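Local coordinates for HTH-type dhaKLM operon transcriptional activator DhaS (Lactococcus lactis, PDB 2IU5), which activates transcription of the dhaKLM operon, in complex with DhaQ and in response to dihydroxyacetone, by binding an inverted repeat that partly overlaps the -35 promoter sequence, at residues A[34-39]-A[45-50]; A[78-83]-A[130-135]. The protein carries 1 engineered substitution. One frame throughout, in Å; residues are numbered along the deposited sequence.

Interaction 1. Residues A[34-39]-A[45-50]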
loop_
_atom_site.group_PDB
_atom_site.type_symbol
_atom_site.label_atom_id
_atom_site.label_comp_id
_atom_site.label_asym_id
_atom_site.label_seq_id
_atom_site.Cartn_x
_atom_site.Cartn_y
_atom_site.Cartn_z
ATOM N N ILE A 34 19.798 -10.574 -21.392
ATOM C CA ILE A 34 20.961 -9.718 -21.248
ATOM C C ILE A 34 22.097 -10.451 -20.543
ATOM O O ILE A 34 22.010 -10.710 -19.346
ATOM C CB ILE A 34 20.599 -8.436 -20.445
ATOM C CG1 ILE A 34 19.535 -7.634 -21.185
ATOM C CG2 ILE A 34 21.840 -7.579 -20.225
ATOM C CD1 ILE A 34 18.811 -6.719 -20.219
ATOM N N SER A 35 23.156 -10.791 -21.269
ATOM C CA SER A 35 24.263 -11.514 -20.629
ATOM C C SER A 35 25.287 -10.542 -20.073
ATOM O O SER A 35 25.283 -9.361 -20.410
ATOM C CB SER A 35 24.971 -12.381 -21.670
ATOM O OG SER A 35 25.499 -11.534 -22.679
ATOM N N VAL A 36 26.185 -11.026 -19.213
ATOM C CA VAL A 36 27.320 -10.214 -18.796
ATOM C C VAL A 36 28.133 -9.728 -19.995
ATOM O O VAL A 36 28.579 -8.582 -20.046
ATOM C CB VAL A 36 28.202 -10.958 -17.800
ATOM C CG1 VAL A 36 29.511 -10.206 -17.579
ATOM C CG2 VAL A 36 27.458 -11.105 -16.477
ATOM N N SER A 37 28.333 -10.603 -20.975
ATOM C CA SER A 37 28.998 -10.167 -22.199
ATOM C C SER A 37 28.294 -8.948 -22.808
ATOM O O SER A 37 28.967 -7.991 -23.195
ATOM C CB SER A 37 29.042 -11.325 -23.181
ATOM O OG SER A 37 29.761 -12.401 -22.598
ATOM N N ASP A 38 26.957 -8.978 -22.894
ATOM C CA ASP A 38 26.203 -7.862 -23.479
ATOM C C ASP A 38 26.427 -6.584 -22.665
ATOM O O ASP A 38 26.669 -5.507 -23.228
ATOM C CB ASP A 38 24.690 -8.138 -23.511
ATOM C CG ASP A 38 24.293 -9.252 -24.447
ATOM O OD1 ASP A 38 25.014 -9.474 -25.453
ATOM O OD2 ASP A 38 23.246 -9.909 -24.182
ATOM N N ILE A 39 26.348 -6.708 -21.344
ATOM C CA ILE A 39 26.511 -5.545 -20.460
ATOM C C ILE A 39 27.855 -4.886 -20.693
ATOM O O ILE A 39 27.956 -3.662 -20.816
ATOM C CB ILE A 39 26.363 -5.954 -18.990
ATOM C CG1 ILE A 39 24.906 -6.336 -18.740
ATOM C CG2 ILE A 39 26.717 -4.789 -18.046
ATOM C CD1 ILE A 39 24.712 -7.111 -17.412
ATOM N N ILE A 45 33.852 -1.896 -21.637
ATOM C CA ILE A 45 34.867 -2.310 -20.684
ATOM C C ILE A 45 35.109 -3.801 -20.891
ATOM O O ILE A 45 34.181 -4.564 -21.176
ATOM C CB ILE A 45 34.391 -2.047 -19.234
ATOM C CG1 ILE A 45 34.099 -0.558 -19.024
ATOM C CG2 ILE A 45 35.416 -2.548 -18.237
ATOM C CD1 ILE A 45 33.361 -0.290 -17.717
ATOM N N ARG A 46 36.364 -4.220 -20.749
ATOM C CA ARG A 46 36.732 -5.622 -20.921
ATOM C C ARG A 46 35.875 -6.515 -20.031
ATOM O O ARG A 46 35.676 -6.198 -18.857
ATOM C CB ARG A 46 38.207 -5.807 -20.546
ATOM C CG ARG A 46 39.172 -5.174 -21.540
ATOM C CD ARG A 46 40.583 -5.731 -21.386
ATOM N NE ARG A 46 41.455 -4.846 -20.609
ATOM C CZ ARG A 46 41.599 -3.541 -20.832
ATOM N NH1 ARG A 46 40.923 -2.957 -21.817
ATOM N NH2 ARG A 46 42.418 -2.820 -20.070
ATOM N N ARG A 47 35.375 -7.618 -20.578
ATOM C CA ARG A 47 34.385 -8.421 -19.876
ATOM C C ARG A 47 34.814 -8.843 -18.482
ATOM O O ARG A 47 34.030 -8.750 -17.530
ATOM C CB ARG A 47 34.041 -9.668 -20.683
ATOM C CG ARG A 47 32.964 -10.529 -20.079
ATOM C CD ARG A 47 32.713 -11.719 -20.990
ATOM N NE ARG A 47 31.659 -12.555 -20.451
ATOM C CZ ARG A 47 31.829 -13.497 -19.530
ATOM N NH1 ARG A 47 33.034 -13.740 -19.024
ATOM N NH2 ARG A 47 30.771 -14.202 -19.118
ATOM N N GLN A 48 36.053 -9.313 -18.354
ATOM C CA GLN A 48 36.496 -9.880 -17.088
ATOM C C GLN A 48 36.407 -8.866 -15.937
ATOM O O GLN A 48 36.279 -9.235 -14.766
ATOM C CB GLN A 48 37.919 -10.409 -17.235
ATOM C CG GLN A 48 38.401 -11.227 -16.044
ATOM C CD GLN A 48 37.514 -12.431 -15.764
ATOM O OE1 GLN A 48 37.048 -13.106 -16.687
ATOM N NE2 GLN A 48 37.279 -12.705 -14.478
ATOM N N THR A 49 36.470 -7.581 -16.262
ATOM C CA THR A 49 36.430 -6.524 -15.251
ATOM C C THR A 49 35.125 -6.582 -14.452
ATOM O O THR A 49 35.097 -6.203 -13.282
ATOM C CB THR A 49 36.624 -5.134 -15.903
ATOM O OG1 THR A 49 37.923 -5.082 -16.509
ATOM C CG2 THR A 49 36.526 -4.031 -14.881
ATOM N N PHE A 50 34.051 -7.054 -15.069
ATOM C CA PHE A 50 32.753 -7.149 -14.381
ATOM C C PHE A 50 32.939 -7.887 -13.075
ATOM O O PHE A 50 32.337 -7.529 -12.061
ATOM C CB PHE A 50 31.781 -7.911 -15.281
ATOM C CG PHE A 50 30.391 -8.127 -14.712
ATOM C CD1 PHE A 50 29.376 -7.211 -14.970
ATOM C CD2 PHE A 50 30.105 -9.253 -13.941
ATOM C CE1 PHE A 50 28.091 -7.399 -14.464
ATOM C CE2 PHE A 50 28.819 -9.445 -13.436
ATOM C CZ PHE A 50 27.827 -8.535 -13.691
HETATM O O HOH W 1 28.117 -13.626 -20.238
#
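Two anti first torsions bring Val-36 and Phe-50 together: the ring carbon CG of Phe-50 stands anti to its own backbone N (chi1 179°), and Val-36 likewise turns CG1 away from its N, which sets that methyl against the ring. Val-36 CG1 lies 3.9 Å from the centroid of the Phe-50 ring and 21° off the ring normal, a CH-pi contact over one face, offset toward the rim at CG. Its other methyl, Val-36 CG2, reaches the far part of the ring, 3.7 Å from Phe-50 CE2. Ile-39 adds a looser apolar touch through CD1, while Met-40 also packs on Phe-50. With an alanine in place of Phe-50, both methyls of Val-36 would probably lose their apolar partner, leaving a gap between helix 36-43 and the segment after it.

Arg-47 makes the polar half of the contact. Its chain runs extended from CG to NE, carrying NE to 2.9 Å from Ser-37 OG; the N-H...O angle of 138° and the tilt of the hydroxyl from the guanidinium plane mark a bent hydrogen bond. One water, in plane at the guanidinium edge, accepts from Arg-47 NH2 at 2.9 Å and from Ser-37 N at 3.1 Å, so Arg-47 is tied directly to the side chain and, through the water, to the backbone N of Ser-37. The helix start is fixed separately by a capping box: Asp-38 N donates to Ser-35 OG (3.0 Å), and Ser-35 N donates to Asp-38 OD2 (3.0 Å). Ile-39 also packs on Ile-18 and Phe-22 of helix 13-28. Both segments fall in the TetR-type DNA-binding domain and almost wholly in its predicted helix-turn-helix, where this contact packs the first helix of the motif against the residues that probably begin the recognition helix, as in other TetR-family proteins.

Interaction 2. Residues A[78-83]-A[130-135]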
loop_
_atom_site.group_PDB
_atom_site.type_symbol
_atom_site.label_atom_id
_atom_site.label_comp_id
_atom_site.label_asym_id
_atom_site.label_seq_id
_atom_site.Cartn_x
_atom_site.Cartn_y
_atom_site.Cartn_z
ATOM N N ASP A 78 21.579 18.764 0.903
ATOM C CA ASP A 78 20.577 19.798 1.063
ATOM C C ASP A 78 20.024 19.867 2.465
ATOM O O ASP A 78 19.733 18.854 3.094
ATOM C CB ASP A 78 19.457 19.634 0.031
ATOM C CG ASP A 78 19.969 19.719 -1.400
ATOM O OD1 ASP A 78 20.278 20.842 -1.858
ATOM O OD2 ASP A 78 20.066 18.669 -2.066
ATOM N N TYR A 79 19.880 21.094 2.941
ATOM C CA TYR A 79 19.223 21.325 4.188
ATOM C C TYR A 79 17.748 21.017 4.085
ATOM O O TYR A 79 17.214 20.405 4.996
ATOM C CB TYR A 79 19.407 22.767 4.644
ATOM C CG TYR A 79 19.151 22.956 6.115
ATOM C CD1 TYR A 79 20.111 22.581 7.047
ATOM C CD2 TYR A 79 17.963 23.507 6.574
ATOM C CE1 TYR A 79 19.893 22.747 8.400
ATOM C CE2 TYR A 79 17.737 23.677 7.932
ATOM C CZ TYR A 79 18.711 23.293 8.832
ATOM O OH TYR A 79 18.512 23.454 10.187
ATOM N N TYR A 80 17.078 21.424 3.013
ATOM C CA TYR A 80 15.644 21.147 2.920
ATOM C C TYR A 80 15.334 20.567 1.566
ATOM O O TYR A 80 15.024 21.268 0.595
ATOM C CB TYR A 80 14.750 22.345 3.293
ATOM C CG TYR A 80 13.244 22.089 3.260
ATOM C CD1 TYR A 80 12.567 21.602 4.377
ATOM C CD2 TYR A 80 12.496 22.335 2.105
ATOM C CE1 TYR A 80 11.180 21.366 4.349
ATOM C CE2 TYR A 80 11.127 22.105 2.068
ATOM C CZ TYR A 80 10.470 21.621 3.191
ATOM O OH TYR A 80 9.109 21.401 3.136
ATOM N N GLY A 81 15.434 19.252 1.527
ATOM C CA GLY A 81 15.564 18.613 0.254
ATOM C C GLY A 81 14.419 17.722 -0.167
ATOM O O GLY A 81 14.398 17.306 -1.322
ATOM N N TRP A 82 13.467 17.403 0.711
ATOM C CA TRP A 82 12.594 16.287 0.382
ATOM C C TRP A 82 11.727 16.537 -0.843
ATOM O O TRP A 82 11.442 15.592 -1.584
ATOM C CB TRP A 82 11.767 15.805 1.551
ATOM C CG TRP A 82 10.601 16.635 1.960
ATOM C CD1 TRP A 82 10.585 17.520 2.972
ATOM C CD2 TRP A 82 9.283 16.652 1.376
ATOM N NE1 TRP A 82 9.334 18.110 3.079
ATOM C CE2 TRP A 82 8.525 17.588 2.107
ATOM C CE3 TRP A 82 8.679 15.974 0.313
ATOM C CZ2 TRP A 82 7.192 17.869 1.817
ATOM C CZ3 TRP A 82 7.335 16.256 0.026
ATOM C CH2 TRP A 82 6.615 17.194 0.777
ATOM N N GLN A 83 11.318 17.792 -1.048
ATOM C CA GLN A 83 10.429 18.056 -2.177
ATOM C C GLN A 83 11.215 17.857 -3.468
ATOM O O GLN A 83 10.685 17.302 -4.432
ATOM C CB GLN A 83 9.796 19.450 -2.123
ATOM C CG GLN A 83 8.939 19.614 -0.872
ATOM C CD GLN A 83 8.117 20.873 -0.877
ATOM O OE1 GLN A 83 7.647 21.328 -1.927
ATOM N NE2 GLN A 83 7.937 21.448 0.306
ATOM N N GLU A 130 11.434 18.833 10.581
ATOM C CA GLU A 130 11.799 19.164 11.951
ATOM C C GLU A 130 12.933 20.173 12.000
ATOM O O GLU A 130 13.132 20.838 13.018
ATOM C CB GLU A 130 12.191 17.891 12.686
ATOM C CG GLU A 130 10.950 17.034 12.963
ATOM C CD GLU A 130 11.161 16.039 14.085
ATOM O OE1 GLU A 130 12.303 15.556 14.255
ATOM O OE2 GLU A 130 10.177 15.746 14.797
ATOM N N LYS A 131 13.670 20.279 10.897
ATOM C CA LYS A 131 14.699 21.323 10.790
ATOM C C LYS A 131 14.064 22.693 10.545
ATOM O O LYS A 131 14.578 23.722 10.991
ATOM C CB LYS A 131 15.715 21.004 9.678
ATOM C CG LYS A 131 16.674 19.851 9.953
ATOM C CD LYS A 131 17.199 19.184 8.668
ATOM C CE LYS A 131 18.667 19.493 8.424
ATOM N NZ LYS A 131 19.375 18.436 7.636
ATOM N N LYS A 132 12.945 22.705 9.832
ATOM C CA LYS A 132 12.309 23.945 9.404
ATOM C C LYS A 132 11.385 24.548 10.471
ATOM O O LYS A 132 11.384 25.760 10.691
ATOM C CB LYS A 132 11.561 23.658 8.101
ATOM C CG LYS A 132 11.135 24.893 7.347
ATOM C CD LYS A 132 10.702 24.542 5.937
ATOM C CE LYS A 132 11.801 24.821 4.929
ATOM N NZ LYS A 132 12.749 25.892 5.361
ATOM N N SER A 133 10.605 23.700 11.134
ATOM C CA SER A 133 9.544 24.144 12.019
ATOM C C SER A 133 9.483 23.249 13.258
ATOM O O SER A 133 10.187 22.233 13.330
ATOM C CB SER A 133 8.214 24.135 11.268
ATOM O OG SER A 133 7.357 25.138 11.784
ATOM N N ASP A 134 8.651 23.634 14.222
ATOM C CA ASP A 134 8.419 22.838 15.421
ATOM C C ASP A 134 7.069 22.132 15.296
ATOM O O ASP A 134 6.114 22.713 14.792
ATOM C CB ASP A 134 8.458 23.710 16.681
ATOM C CG ASP A 134 9.881 24.068 17.114
ATOM O OD1 ASP A 134 10.844 23.366 16.737
ATOM O OD2 ASP A 134 10.040 25.069 17.844
ATOM N N TYR A 135 7.026 20.884 15.763
ATOM C CA TYR A 135 5.861 19.986 15.626
ATOM C C TYR A 135 5.562 19.330 16.966
ATOM O O TYR A 135 6.481 19.143 17.764
ATOM C CB TYR A 135 6.179 18.910 14.586
ATOM C CG TYR A 135 6.329 19.547 13.238
ATOM C CD1 TYR A 135 5.229 19.710 12.415
ATOM C CD2 TYR A 135 7.565 19.998 12.788
ATOM C CE1 TYR A 135 5.350 20.296 11.183
ATOM C CE2 TYR A 135 7.697 20.588 11.551
ATOM C CZ TYR A 135 6.577 20.733 10.756
ATOM O OH TYR A 135 6.654 21.316 9.514
HETATM O O HOH W 2 18.371 17.317 5.074
#
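With CG anti to the backbone N in both (Tyr-80 chi1 -178°), Tyr-79 and Tyr-80 each turn one ring face to the aliphatic end of a lysine, Lys-131 and Lys-132 respectively. The chain of Lys-131 bends at chi3 (109°), which lays CE over the Tyr-79 ring, 3.8 Å from its centroid and offset toward the rim at CE1. Its NZ stands off-centre at 4.7 Å from the same centroid, within cation-pi range, and also donates to a water placed to donate to Asp-78 O. Lys-132 is bent twice, at chi3 and chi4, and crosses Tyr-80 at about a right angle. Here CE is centred over the Tyr-80 ring, 3.4 Å from the centroid and 15° off the normal, while NZ lies 4.7 Å from that centroid in a second cation-pi pair.

The Tyr-80 ring is held at its hydroxyl: Gln-83 NE2 donates to Tyr-80 OH (3.1 Å), lying in the ring plane at its edge, and Gln-129 OE1 is a further hydrogen-bond partner of that hydroxyl. Trp-82 NE1 shares Gln-129 OE1. The contact thus joins the turn leading into helix 82-95 to the C-terminal end of helix 110-132, while Trp-82 and Gln-83 pack beside it on helix 171-183.

Overall arrangement
Interaction 1 closes before interaction 2 opens along the chain, and the two lie on opposite sides of its centre: their centres are 43 Å apart and their nearest atoms about 28 Å, so they do not touch. They share no helix. Interaction 1 belongs to the N-terminal TetR-type DNA-binding region, spanning only five intervening residues around helix 36-43; interaction 2 belongs to the C-terminal regulator region, where 46 mostly helical residues separate its segments and the loop leading into helix 82-95 meets the end of helix 110-132. Helix 57-73 lies between them in sequence. The local buried contact thus lies in the DNA-binding region, the long-range surface one in the separate regulatory region of this all-helical protein.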